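Side-chain contacts in beta-N-acetylhexosaminidase (Bacteroides fragilis, PDB 4PYS), which probably hydrolyses terminal, beta-linked N-acetylhexosamine residues from glycans, as a glycoside hydrolase of family 20: residues A[142-146]-A[147-151]; A[448-451]-A[452-456]. All blocks are in the same frame, centred on the assembly; numbering follows the deposited sequence.

How the interactions relate
Both interactions are local, each made within one continuous run of the catalytic TIM barrel, and they follow one another along the chain. Interaction 1 (142-151) carries the chain from the loop after barrel strand 132-138 into helix 146-158; interaction 2 (448-456) joins helix 447-450 to helix 453-462, after barrel strand 428-435. The centres lie about 18 Å apart and the nearest atoms about 6 Å, with no direct touch. Helix 146-158 links them: Lys151 of interaction 1 forms a salt bridge with Asp447, and Met155 of the same helix packs against Val450, Phe451 and Ile454 of interaction 2. The four cysteines that bind zinc, Cys242, Cys260, Cys301 and Cys304, belong to neither interaction.

Interaction 1: A[142-146]-A[147-151]; sequences QYQKV and STIKK
The carbonyl oxygen of Lys145 is held by two backbone amides, a bond of 3.0 Å from Ile149 N and a weak one from Thr148 N. Lys145 is the N-cap of helix 146-158, where the loop after strand 132-138 of the TIM barrel turns into its first helix. The next bond, Lys150 N to Val146 O at 2.9 Å, carries the helical pattern on. The side chain of Lys145 leaves the helix start with CG between backbone N and carbonyl carbon (chi1 39°), CG passing 3.7 Å from Thr148 OG1. That hydroxyl forms a hydrogen bond with Glu443 OE1, and Lys145 N donates one to Glu443 OE2. Thr148 CG2 meets Gln144 CB at 3.9 Å. On the buried side, Ile149 runs at about a right angle to Gln144, its CD1 3.8 Å from Gln144 OE1. Gln144 OE1 is hydrogen-bonded to Ser139 OG and Gln144 NE2 to Asp138 O, two bonds that fix the rotation of the amide next to the isoleucine. Lys150 extends fully past Val146 to a salt bridge with Glu208, its CE 3.9 Å from Val146 CG1.

Interaction 2: A[448-451]-A[452-456]; sequences RRVF and PRILA
Ile454 CG2 sits over one face of the Phe451 ring, 4.0 Å from the centroid and displaced toward the rim, in a CH-pi contact. The same methyl packs 3.7 Å from Val450 CG1, the two branched side chains lying side by side and pointing the same way. It reaches both neighbours because Ile454 places CG2 between its backbone N and carbonyl carbon and sends CG1 anti to the N (chi1 -164°). Leu455 CD2 lies farther off, 4.3 Å from Phe451 CE2, and Met155 of helix 146-158 closes on Val450, Phe451 and Ile454. Between these residues the chain makes a helix-to-helix junction of the TIM barrel: helix 447-450 ends, Phe451 leaves helical geometry, a cis peptide leads into Pro452, and the chain then passes into helix 453-462. Across the cis peptide Ile454 N still donates to Val450 O at 2.9 Å. At the polar edge, the Arg453 side chain, bent at chi3 (-57°), curls back so that NH2 reaches Arg449 O at 3.0 Å, with the oxygen near the guanidinium plane. A water reinforces this return: it donates to Arg449 O and accepts from Arg453 N and, at 3.0 Å, from Arg453 NE. Arg453 NH1 hydrogen-bonds to the carbonyl of Phe393, while a cation-pi contact with Phe407 also holds the guanidinium.

Interaction 1: A[142-146]-A[147-151]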
loop_
_atom_site.group_PDB
_atom_site.type_symbol
_atom_site.label_atom_id
_atom_site.label_comp_id
_atom_site.label_asym_id
_atom_site.label_seq_id
_atom_site.Cartn_x
_atom_site.Cartn_y
_atom_site.Cartn_z
ATOM N N GLN A 142 8.911 -1.417 -13.599
ATOM C CA GLN A 142 10.177 -1.962 -13.132
ATOM C C GLN A 142 9.897 -3.268 -12.407
ATOM O O GLN A 142 8.861 -3.417 -11.770
ATOM C CB GLN A 142 10.849 -0.983 -12.163
ATOM C CG GLN A 142 11.388 0.291 -12.822
ATOM C CD GLN A 142 12.530 0.020 -13.777
ATOM O OE1 GLN A 142 13.352 -0.869 -13.538
ATOM N NE2 GLN A 142 12.591 0.779 -14.871
ATOM N N TYR A 143 10.812 -4.223 -12.517
ATOM C CA TYR A 143 10.731 -5.447 -11.726
ATOM C C TYR A 143 11.609 -5.303 -10.489
ATOM O O TYR A 143 12.772 -4.912 -10.602
ATOM C CB TYR A 143 11.192 -6.652 -12.577
ATOM C CG TYR A 143 11.405 -7.917 -11.772
ATOM C CD1 TYR A 143 10.329 -8.733 -11.409
ATOM C CD2 TYR A 143 12.679 -8.289 -11.361
ATOM C CE1 TYR A 143 10.529 -9.888 -10.658
ATOM C CE2 TYR A 143 12.888 -9.430 -10.616
ATOM C CZ TYR A 143 11.814 -10.226 -10.266
ATOM O OH TYR A 143 12.039 -11.363 -9.517
ATOM N N GLN A 144 11.045 -5.580 -9.313
ATOM C CA GLN A 144 11.845 -5.669 -8.095
ATOM C C GLN A 144 11.888 -7.115 -7.637
ATOM O O GLN A 144 10.864 -7.815 -7.685
ATOM C CB GLN A 144 11.249 -4.798 -6.986
ATOM C CG GLN A 144 11.129 -3.323 -7.355
ATOM C CD GLN A 144 9.817 -3.008 -8.016
ATOM O OE1 GLN A 144 8.877 -3.802 -7.954
ATOM N NE2 GLN A 144 9.729 -1.837 -8.636
ATOM N N LYS A 145 13.047 -7.569 -7.168
ATOM C CA LYS A 145 13.131 -8.953 -6.700
ATOM C C LYS A 145 12.237 -9.209 -5.497
ATOM O O LYS A 145 11.818 -8.276 -4.807
ATOM C CB LYS A 145 14.569 -9.412 -6.447
ATOM C CG LYS A 145 15.500 -8.415 -5.824
ATOM C CD LYS A 145 16.933 -8.848 -6.129
ATOM C CE LYS A 145 17.947 -7.803 -5.706
ATOM N NZ LYS A 145 18.244 -7.860 -4.249
ATOM N N VAL A 146 11.924 -10.478 -5.266
ATOM C CA VAL A 146 11.003 -10.839 -4.191
ATOM C C VAL A 146 11.459 -10.293 -2.840
ATOM O O VAL A 146 10.638 -9.799 -2.064
ATOM C CB VAL A 146 10.809 -12.369 -4.121
ATOM C CG1 VAL A 146 10.075 -12.763 -2.860
ATOM C CG2 VAL A 146 10.052 -12.851 -5.343
ATOM N N SER A 147 12.760 -10.356 -2.561
ATOM C CA SER A 147 13.254 -9.848 -1.272
ATOM C C SER A 147 13.009 -8.346 -1.122
ATOM O O SER A 147 12.865 -7.838 -0.009
ATOM C CB SER A 147 14.737 -10.180 -1.080
ATOM O OG SER A 147 15.529 -9.617 -2.108
ATOM N N THR A 148 12.958 -7.637 -2.247
ATOM C CA THR A 148 12.690 -6.197 -2.236
ATOM C C THR A 148 11.207 -5.905 -2.048
ATOM O O THR A 148 10.840 -4.973 -1.328
ATOM C CB THR A 148 13.244 -5.511 -3.499
ATOM O OG1 THR A 148 14.674 -5.663 -3.532
ATOM C CG2 THR A 148 12.896 -4.024 -3.519
ATOM N N ILE A 149 10.344 -6.700 -2.678
ATOM C CA ILE A 149 8.918 -6.601 -2.380
ATOM C C ILE A 149 8.698 -6.821 -0.879
ATOM O O ILE A 149 7.971 -6.065 -0.225
ATOM C CB ILE A 149 8.096 -7.632 -3.178
ATOM C CG1 ILE A 149 8.310 -7.453 -4.690
ATOM C CG2 ILE A 149 6.607 -7.529 -2.807
ATOM C CD1 ILE A 149 7.771 -6.119 -5.220
ATOM N N LYS A 150 9.349 -7.837 -0.317
ATOM C CA LYS A 150 9.220 -8.098 1.124
ATOM C C LYS A 150 9.694 -6.922 1.969
ATOM O O LYS A 150 9.079 -6.599 2.982
ATOM C CB LYS A 150 10.000 -9.362 1.516
ATOM C CG LYS A 150 9.342 -10.655 1.042
ATOM C CD LYS A 150 10.181 -11.850 1.432
ATOM C CE LYS A 150 9.513 -13.146 1.018
ATOM N NZ LYS A 150 10.369 -14.308 1.383
ATOM N N LYS A 151 10.775 -6.275 1.545
ATOM C CA LYS A 151 11.319 -5.126 2.274
ATOM C C LYS A 151 10.288 -4.018 2.431
ATOM O O LYS A 151 10.186 -3.395 3.493
ATOM C CB LYS A 151 12.555 -4.580 1.548
ATOM C CG LYS A 151 13.013 -3.189 2.036
ATOM C CD LYS A 151 14.335 -2.779 1.389
ATOM C CE LYS A 151 14.768 -1.359 1.837
ATOM N NZ LYS A 151 16.096 -0.981 1.232
#

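Interaction 2: A[448-451]-A[452-456]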
loop_
_atom_site.group_PDB
_atom_site.type_symbol
_atom_site.label_atom_id
_atom_site.label_comp_id
_atom_site.label_asym_id
_atom_site.label_seq_id
_atom_site.Cartn_x
_atom_site.Cartn_y
_atom_site.Cartn_z
ATOM N N ARG A 448 15.723 6.608 -1.309
ATOM C CA ARG A 448 16.012 8.044 -1.199
ATOM C C ARG A 448 14.799 8.888 -1.578
ATOM O O ARG A 448 14.720 10.070 -1.237
ATOM C CB ARG A 448 17.224 8.429 -2.047
ATOM C CG ARG A 448 16.950 8.470 -3.537
ATOM C CD ARG A 448 18.240 8.587 -4.312
ATOM N NE ARG A 448 18.880 7.286 -4.511
ATOM C CZ ARG A 448 19.899 7.078 -5.334
ATOM N NH1 ARG A 448 20.407 8.092 -6.020
ATOM N NH2 ARG A 448 20.411 5.861 -5.477
ATOM N N ARG A 449 13.836 8.267 -2.261
ATOM C CA ARG A 449 12.562 8.912 -2.571
ATOM C C ARG A 449 11.530 8.664 -1.468
ATOM O O ARG A 449 10.768 9.555 -1.077
ATOM C CB ARG A 449 12.015 8.343 -3.895
ATOM C CG ARG A 449 12.725 8.854 -5.137
ATOM C CD ARG A 449 12.612 7.832 -6.279
ATOM N NE ARG A 449 13.093 8.410 -7.530
ATOM C CZ ARG A 449 14.373 8.600 -7.824
ATOM N NH1 ARG A 449 15.324 8.238 -6.966
ATOM N NH2 ARG A 449 14.707 9.150 -8.982
ATOM N N VAL A 450 11.500 7.437 -0.970
ATOM C CA VAL A 450 10.494 7.040 0.007
ATOM C C VAL A 450 10.716 7.687 1.379
ATOM O O VAL A 450 9.765 8.195 1.983
ATOM C CB VAL A 450 10.437 5.520 0.126
ATOM C CG1 VAL A 450 9.517 5.102 1.274
ATOM C CG2 VAL A 450 9.939 4.915 -1.202
ATOM N N PHE A 451 11.963 7.676 1.857
ATOM C CA PHE A 451 12.303 8.246 3.176
ATOM C C PHE A 451 13.008 9.582 3.051
ATOM O O PHE A 451 13.901 9.725 2.222
ATOM C CB PHE A 451 13.234 7.288 3.929
ATOM C CG PHE A 451 12.545 6.043 4.407
ATOM C CD1 PHE A 451 12.463 4.928 3.588
ATOM C CD2 PHE A 451 11.960 6.004 5.666
ATOM C CE1 PHE A 451 11.809 3.781 4.023
ATOM C CE2 PHE A 451 11.307 4.863 6.108
ATOM C CZ PHE A 451 11.240 3.757 5.279
ATOM N N PRO A 452 12.688 10.544 3.937
ATOM C CA PRO A 452 11.809 10.424 5.103
ATOM C C PRO A 452 10.359 10.809 4.854
ATOM O O PRO A 452 9.592 10.769 5.794
ATOM C CB PRO A 452 12.410 11.447 6.087
ATOM C CG PRO A 452 12.945 12.521 5.182
ATOM C CD PRO A 452 13.481 11.791 3.961
ATOM N N ARG A 453 9.972 11.186 3.644
ATOM C CA ARG A 453 8.617 11.712 3.480
ATOM C C ARG A 453 7.510 10.710 3.806
ATOM O O ARG A 453 6.420 11.097 4.233
ATOM C CB ARG A 453 8.434 12.328 2.096
ATOM C CG ARG A 453 9.269 13.605 1.904
ATOM C CD ARG A 453 9.233 14.102 0.456
ATOM N NE ARG A 453 9.704 13.057 -0.454
ATOM C CZ ARG A 453 9.570 13.087 -1.774
ATOM N NH1 ARG A 453 8.989 14.123 -2.366
ATOM N NH2 ARG A 453 10.017 12.067 -2.504
ATOM N N ILE A 454 7.778 9.421 3.646
ATOM C CA ILE A 454 6.749 8.433 4.027
ATOM C C ILE A 454 6.415 8.481 5.525
ATOM O O ILE A 454 5.330 8.081 5.951
ATOM C CB ILE A 454 7.144 6.993 3.613
ATOM C CG1 ILE A 454 5.905 6.084 3.665
ATOM C CG2 ILE A 454 8.276 6.453 4.491
ATOM C CD1 ILE A 454 5.899 5.008 2.643
ATOM N N LEU A 455 7.338 8.990 6.337
ATOM C CA LEU A 455 7.070 9.037 7.764
ATOM C C LEU A 455 5.974 10.051 8.058
ATOM O O LEU A 455 5.202 9.883 9.000
ATOM C CB LEU A 455 8.347 9.412 8.535
ATOM C CG LEU A 455 9.483 8.396 8.446
ATOM C CD1 LEU A 455 10.722 8.925 9.160
ATOM C CD2 LEU A 455 9.049 7.087 9.074
ATOM N N ALA A 456 5.918 11.114 7.265
ATOM C CA ALA A 456 4.877 12.122 7.461
ATOM C C ALA A 456 3.536 11.546 7.038
ATOM O O ALA A 456 2.516 11.784 7.682
ATOM C CB ALA A 456 5.196 13.378 6.676
HETATM O O HOH W 1 11.322 11.157 1.129
#